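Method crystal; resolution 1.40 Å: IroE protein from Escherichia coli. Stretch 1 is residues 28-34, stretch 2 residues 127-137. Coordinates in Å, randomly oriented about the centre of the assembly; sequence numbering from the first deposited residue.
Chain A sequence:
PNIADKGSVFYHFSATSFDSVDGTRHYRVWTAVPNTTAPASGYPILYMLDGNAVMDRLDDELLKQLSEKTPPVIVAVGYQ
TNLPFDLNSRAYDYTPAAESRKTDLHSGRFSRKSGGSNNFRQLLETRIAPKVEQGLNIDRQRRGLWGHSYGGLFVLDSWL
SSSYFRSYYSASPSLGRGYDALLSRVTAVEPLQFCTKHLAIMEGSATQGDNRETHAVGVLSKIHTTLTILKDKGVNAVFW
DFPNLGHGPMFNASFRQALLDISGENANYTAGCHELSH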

ATOM      1  N   ARG A  28       9.580 -11.624  -1.612  1.00  9.92           N
ATOM      2  CA  ARG A  28      10.501 -11.462  -0.457  1.00 10.71           C
ATOM      3  C   ARG A  28       9.852 -10.472   0.460  1.00 10.26           C
ATOM      4  O   ARG A  28       9.569  -9.365  -0.021  1.00 11.71           O
ATOM      5  CB  ARG A  28      11.854 -10.962  -0.945  1.00 13.00           C
ATOM      6  CG  ARG A  28      12.894 -10.809   0.207  1.00 20.71           C
ATOM      7  CD  ARG A  28      14.238 -10.541  -0.443  1.00 37.95           C
ATOM      8  NE  ARG A  28      14.874 -11.553  -1.280  1.00 37.15           N
ATOM      9  CZ  ARG A  28      15.720 -11.203  -2.263  1.00 40.31           C
ATOM     10  NH1 ARG A  28      15.966  -9.908  -2.469  1.00 47.11           N
ATOM     11  NH2 ARG A  28      16.266 -12.173  -2.986  1.00 39.93           N
ATOM     12  N   VAL A  29       9.458 -10.847   1.687  1.00 10.63           N
ATOM     13  CA  VAL A  29       8.611 -10.009   2.526  1.00  8.81           C
ATOM     14  C   VAL A  29       9.416  -9.680   3.792  1.00 13.38           C
ATOM     15  O   VAL A  29       9.856 -10.601   4.506  1.00 13.37           O
ATOM     16  CB  VAL A  29       7.293 -10.700   2.887  1.00 12.56           C
ATOM     17  CG1 VAL A  29       6.459  -9.835   3.846  1.00 12.45           C
ATOM     18  CG2 VAL A  29       6.581 -11.020   1.564  1.00  9.03           C
ATOM     19  N   TRP A  30       9.594  -8.388   4.021  1.00 10.41           N
ATOM     20  CA  TRP A  30      10.302  -7.953   5.226  1.00 11.67           C
ATOM     21  C   TRP A  30       9.269  -7.459   6.234  1.00 13.94           C
ATOM     22  O   TRP A  30       8.332  -6.699   5.926  1.00 12.62           O
ATOM     23  CB  TRP A  30      11.277  -6.821   4.974  1.00 10.67           C
ATOM     24  CG  TRP A  30      12.443  -7.156   4.129  1.00 14.20           C
ATOM     25  CD1 TRP A  30      13.674  -7.541   4.609  1.00 15.99           C
ATOM     26  CD2 TRP A  30      12.560  -7.147   2.694  1.00 12.39           C
ATOM     27  NE1 TRP A  30      14.531  -7.768   3.549  1.00 18.37           N
ATOM     28  CE2 TRP A  30      13.854  -7.531   2.365  1.00 15.01           C
ATOM     29  CE3 TRP A  30      11.613  -6.835   1.680  1.00 11.87           C
ATOM     30  CZ2 TRP A  30      14.288  -7.617   1.059  1.00 19.75           C
ATOM     31  CZ3 TRP A  30      12.062  -6.932   0.358  1.00 14.90           C
ATOM     32  CH2 TRP A  30      13.369  -7.325   0.059  1.00 18.66           C
ATOM     33  N   THR A  31       9.414  -7.909   7.477  1.00 11.55           N
ATOM     34  CA  THR A  31       8.598  -7.425   8.574  1.00 11.45           C
ATOM     35  C   THR A  31       9.469  -6.621   9.542  1.00 12.97           C
ATOM     36  O   THR A  31      10.461  -7.177  10.056  1.00 14.91           O
ATOM     37  CB  THR A  31       7.876  -8.568   9.301  1.00 13.56           C
ATOM     38  OG1 THR A  31       7.064  -9.278   8.343  1.00 17.72           O
ATOM     39  CG2 THR A  31       6.884  -8.037  10.324  1.00 16.57           C
ATOM     40  N   ALA A  32       9.181  -5.358   9.765  1.00 11.15           N
ATOM     41  CA  ALA A  32       9.892  -4.470  10.653  1.00 11.06           C
ATOM     42  C   ALA A  32       9.010  -4.250  11.866  1.00  9.12           C
ATOM     43  O   ALA A  32       7.926  -3.704  11.769  1.00 11.06           O
ATOM     44  CB  ALA A  32      10.266  -3.130   9.984  1.00 12.04           C
ATOM     45  N   VAL A  33       9.486  -4.692  13.063  1.00 11.60           N
ATOM     46  CA  VAL A  33       8.707  -4.599  14.295  1.00 12.83           C
ATOM     47  C   VAL A  33       9.360  -3.543  15.198  1.00 11.19           C
ATOM     48  O   VAL A  33      10.595  -3.625  15.354  1.00 11.64           O
ATOM     49  CB  VAL A  33       8.674  -5.939  15.047  1.00 11.30           C
ATOM     50  CG1 VAL A  33       7.918  -5.813  16.341  1.00 14.87           C
ATOM     51  CG2 VAL A  33       8.030  -7.067  14.205  1.00 14.75           C
ATOM     52  N   PRO A  34       8.623  -2.615  15.749  1.00 12.11           N
ATOM     53  CA  PRO A  34       9.235  -1.599  16.626  1.00 12.09           C
ATOM     54  C   PRO A  34       9.907  -2.261  17.845  1.00 13.06           C
ATOM     55  O   PRO A  34       9.446  -3.283  18.331  1.00 13.86           O
ATOM     56  CB  PRO A  34       8.060  -0.766  17.064  1.00 14.56           C
ATOM     57  CG  PRO A  34       7.010  -0.961  15.972  1.00 14.43           C
ATOM     58  CD  PRO A  34       7.154  -2.417  15.607  1.00 11.91           C
ATOM     59  N   ARG A 127      -2.384 -15.688   2.933  1.00 11.99           N
ATOM     60  CA  ARG A 127      -1.108 -16.394   3.105  1.00 11.91           C
ATOM     61  C   ARG A 127      -0.068 -15.498   3.778  1.00 12.78           C
ATOM     62  O   ARG A 127       0.501 -15.833   4.840  1.00 13.04           O
ATOM     63  CB  ARG A 127      -0.552 -16.977   1.791  1.00 11.11           C
ATOM     64  CG  ARG A 127      -1.594 -17.852   1.078  1.00 15.74           C
ATOM     65  CD  ARG A 127      -1.052 -18.571  -0.193  1.00 16.40           C
ATOM     66  NE  ARG A 127      -2.302 -18.819  -0.944  1.00 14.75           N
ATOM     67  CZ  ARG A 127      -2.604 -18.466  -2.203  1.00 14.00           C
ATOM     68  NH1 ARG A 127      -1.649 -17.866  -2.923  1.00 14.83           N
ATOM     69  NH2 ARG A 127      -3.827 -18.768  -2.607  1.00 16.30           N
ATOM     70  N   ILE A 128       0.211 -14.332   3.171  1.00 11.32           N
ATOM     71  CA  ILE A 128       1.282 -13.504   3.740  1.00 10.99           C
ATOM     72  C   ILE A 128       0.850 -12.851   5.035  1.00 11.89           C
ATOM     73  O   ILE A 128       1.588 -12.958   6.060  1.00 13.33           O
ATOM     74  CB  ILE A 128       1.659 -12.415   2.709  1.00  9.75           C
ATOM     75  CG1 ILE A 128       2.147 -13.044   1.418  1.00 13.17           C
ATOM     76  CG2 ILE A 128       2.668 -11.445   3.360  1.00 12.15           C
ATOM     77  CD1 ILE A 128       2.646 -11.982   0.423  1.00 14.54           C
ATOM     78  N   ALA A 129      -0.238 -12.145   5.102  1.00 11.44           N
ATOM     79  CA  ALA A 129      -0.608 -11.383   6.317  1.00 13.08           C
ATOM     80  C   ALA A 129      -0.762 -12.342   7.505  1.00 17.32           C
ATOM     81  O   ALA A 129      -0.206 -12.035   8.576  1.00 14.39           O
ATOM     82  CB  ALA A 129      -1.842 -10.523   6.035  1.00 14.46           C
ATOM     83  N   PRO A 130      -1.483 -13.454   7.412  1.00 14.20           N
ATOM     84  CA  PRO A 130      -1.653 -14.323   8.590  1.00 14.92           C
ATOM     85  C   PRO A 130      -0.329 -14.853   9.099  1.00 18.85           C
ATOM     86  O   PRO A 130      -0.222 -15.128  10.313  1.00 23.15           O
ATOM     87  CB  PRO A 130      -2.527 -15.483   8.101  1.00 19.54           C
ATOM     88  CG  PRO A 130      -3.303 -14.874   6.960  1.00 20.12           C
ATOM     89  CD  PRO A 130      -2.294 -13.965   6.290  1.00 18.34           C
ATOM     90  N   LYS A 131       0.616 -15.048   8.214  1.00 12.36           N
ATOM     91  CA  LYS A 131       1.905 -15.557   8.647  1.00 13.41           C
ATOM     92  C   LYS A 131       2.670 -14.438   9.332  1.00 19.46           C
ATOM     93  O   LYS A 131       3.199 -14.661  10.438  1.00 16.21           O
ATOM     94  CB  LYS A 131       2.642 -16.122   7.423  1.00 15.79           C
ATOM     95  CG  LYS A 131       4.084 -16.544   7.672  1.00 16.81           C
ATOM     96  CD  LYS A 131       4.134 -17.362   8.944  1.00 20.75           C
ATOM     97  CE  LYS A 131       3.653 -18.790   8.817  1.00 41.50           C
ATOM     98  NZ  LYS A 131       3.610 -19.520  10.123  1.00 44.42           N
ATOM     99  N   VAL A 132       2.795 -13.248   8.717  1.00 12.65           N
ATOM    100  CA  VAL A 132       3.706 -12.278   9.332  1.00 14.07           C
ATOM    101  C   VAL A 132       3.072 -11.679  10.605  1.00 15.21           C
ATOM    102  O   VAL A 132       3.879 -11.184  11.436  1.00 14.73           O
ATOM    103  CB  VAL A 132       4.133 -11.187   8.327  1.00 17.15           C
ATOM    104  CG1 VAL A 132       4.758 -11.792   7.067  1.00 17.90           C
ATOM    105  CG2 VAL A 132       2.934 -10.333   7.984  1.00 14.29           C
ATOM    106  N   GLU A 133       1.767 -11.724  10.825  1.00 11.75           N
ATOM    107  CA  GLU A 133       1.169 -11.221  12.050  1.00 10.77           C
ATOM    108  C   GLU A 133       1.217 -12.226  13.212  1.00 18.70           C
ATOM    109  O   GLU A 133       0.916 -11.819  14.353  1.00 15.75           O
ATOM    110  CB  GLU A 133      -0.309 -10.854  11.748  1.00 11.47           C
ATOM    111  CG  GLU A 133      -0.322  -9.559  10.911  1.00  9.78           C
ATOM    112  CD  GLU A 133      -1.716  -9.003  10.735  1.00 18.37           C
ATOM    113  OE1 GLU A 133      -2.713  -9.272  11.474  1.00 18.08           O
ATOM    114  OE2 GLU A 133      -1.937  -8.208   9.752  1.00 18.63           O
ATOM    115  N   GLN A 134       1.567 -13.495  12.931  1.00 16.31           N
ATOM    116  CA  GLN A 134       1.641 -14.462  14.029  1.00 17.88           C
ATOM    117  C   GLN A 134       2.675 -14.013  15.027  1.00 16.19           C
ATOM    118  O   GLN A 134       3.780 -13.566  14.798  1.00 17.41           O
ATOM    119  CB  GLN A 134       1.986 -15.846  13.444  1.00 23.35           C
ATOM    120  CG  GLN A 134       0.842 -16.460  12.664  1.00 29.47           C
ATOM    121  CD  GLN A 134       1.305 -17.747  11.994  1.00 46.56           C
ATOM    122  OE1 GLN A 134       2.355 -18.271  12.346  1.00 34.66           O
ATOM    123  NE2 GLN A 134       0.512 -18.223  11.048  1.00 78.09           N
ATOM    124  N   GLY A 135       2.282 -14.145  16.296  1.00 17.02           N
ATOM    125  CA  GLY A 135       3.282 -13.777  17.299  1.00 18.22           C
ATOM    126  C   GLY A 135       3.372 -12.285  17.563  1.00 21.79           C
ATOM    127  O   GLY A 135       4.231 -11.855  18.377  1.00 24.37           O
ATOM    128  N   LEU A 136       2.517 -11.474  16.940  1.00 15.33           N
ATOM    129  CA  LEU A 136       2.558 -10.029  17.217  1.00 14.74           C
ATOM    130  C   LEU A 136       1.218  -9.535  17.729  1.00 16.62           C
ATOM    131  O   LEU A 136       0.127  -9.983  17.376  1.00 18.91           O
ATOM    132  CB  LEU A 136       2.908  -9.217  15.950  1.00 16.57           C
ATOM    133  CG  LEU A 136       4.278  -9.474  15.343  1.00 18.96           C
ATOM    134  CD1 LEU A 136       4.427  -8.706  14.031  1.00 15.17           C
ATOM    135  CD2 LEU A 136       5.368  -9.106  16.334  1.00 20.05           C
ATOM    136  N   ASN A 137       1.287  -8.542  18.634  1.00 19.59           N
ATOM    137  CA  ASN A 137       0.074  -7.877  19.051  1.00 17.66           C
ATOM    138  C   ASN A 137      -0.231  -6.745  18.035  1.00 15.10           C
ATOM    139  O   ASN A 137       0.407  -5.704  18.143  1.00 21.18           O
ATOM    140  CB  ASN A 137       0.153  -7.271  20.454  1.00 23.87           C
ATOM    141  CG  ASN A 137      -1.152  -6.698  20.935  1.00 18.14           C
ATOM    142  OD1 ASN A 137      -2.268  -6.964  20.461  1.00 24.86           O
ATOM    143  ND2 ASN A 137      -1.054  -5.849  21.968  1.00 24.55           N
TER

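This is a small, almost wholly apolar contact in which one face of a β-strand packs against a helix end and the turn that follows it, with no hydrogen bond crossing between them. The two stretches bury 240 Å², and the strand and helix axes run 35° apart in N-to-C direction, with a closest approach of 10.6 Å. Val 29, Thr 31, Val 33 and Ile 128 are buried in the whole structure, whereas Val 132 and Leu 136 stay partly exposed.

The strand supplies its side of the contact by simple alternation. Val 29, Thr 31 and Val 33 direct their CA-to-CB bonds toward the other stretch, while Trp 30 between them points away. All three inward residues are β-branched, a shape that favours extended backbone and presents a compact, wide surface close to the main chain. Successive inward residues meet partners four residues apart along stretch 2: Val 29 registers with Ile 128, Thr 31 with Val 132, and Val 33 with Leu 136.

Val 29 meets two neighbours: its CG1 lies 4.1 Å from Ile 128 CG2 and 4.1 Å from Val 132 CG1, while its CG2 also lies 4.2 Å from Ile 128 CD1. The middle level is the tightest. Thr 31 OG1 comes within 3.5 Å of Val 132 CB, a van der Waals approach rather than a polar bond, and the CA atoms of Thr 31 and Val 132 are only 6.9 Å apart. Short, branched side chains suit this narrow spacing.

Farther along, the backbones separate, with the CA atoms of Val 33 and Leu 136 8.7 Å apart, and a longer side chain spans the gap. Leu 136, with chi1 m and chi2 t, brings its CD1 to 4.0 Å from Val 33 CG2; the same methyl also lies 4.5 Å from Thr 31 CG2.

The turn delivers that leucine. A type II β turn runs from Glu 133 to Leu 136, closed by Leu 136 N donating to Glu 133 O at 3.1 Å. Gly 135 fits its third position: at phi 82° and psi 4°, a CB would be jammed against the carbonyl O of Gln 134. The charged and amide side chains stay out of the contact; Thr 31 is the polar residue in it. Glu 133 points away from the strand, and Lys 131 NZ donates to Gln 134 OE1 at 2.8 Å, pairing two exposed side chains.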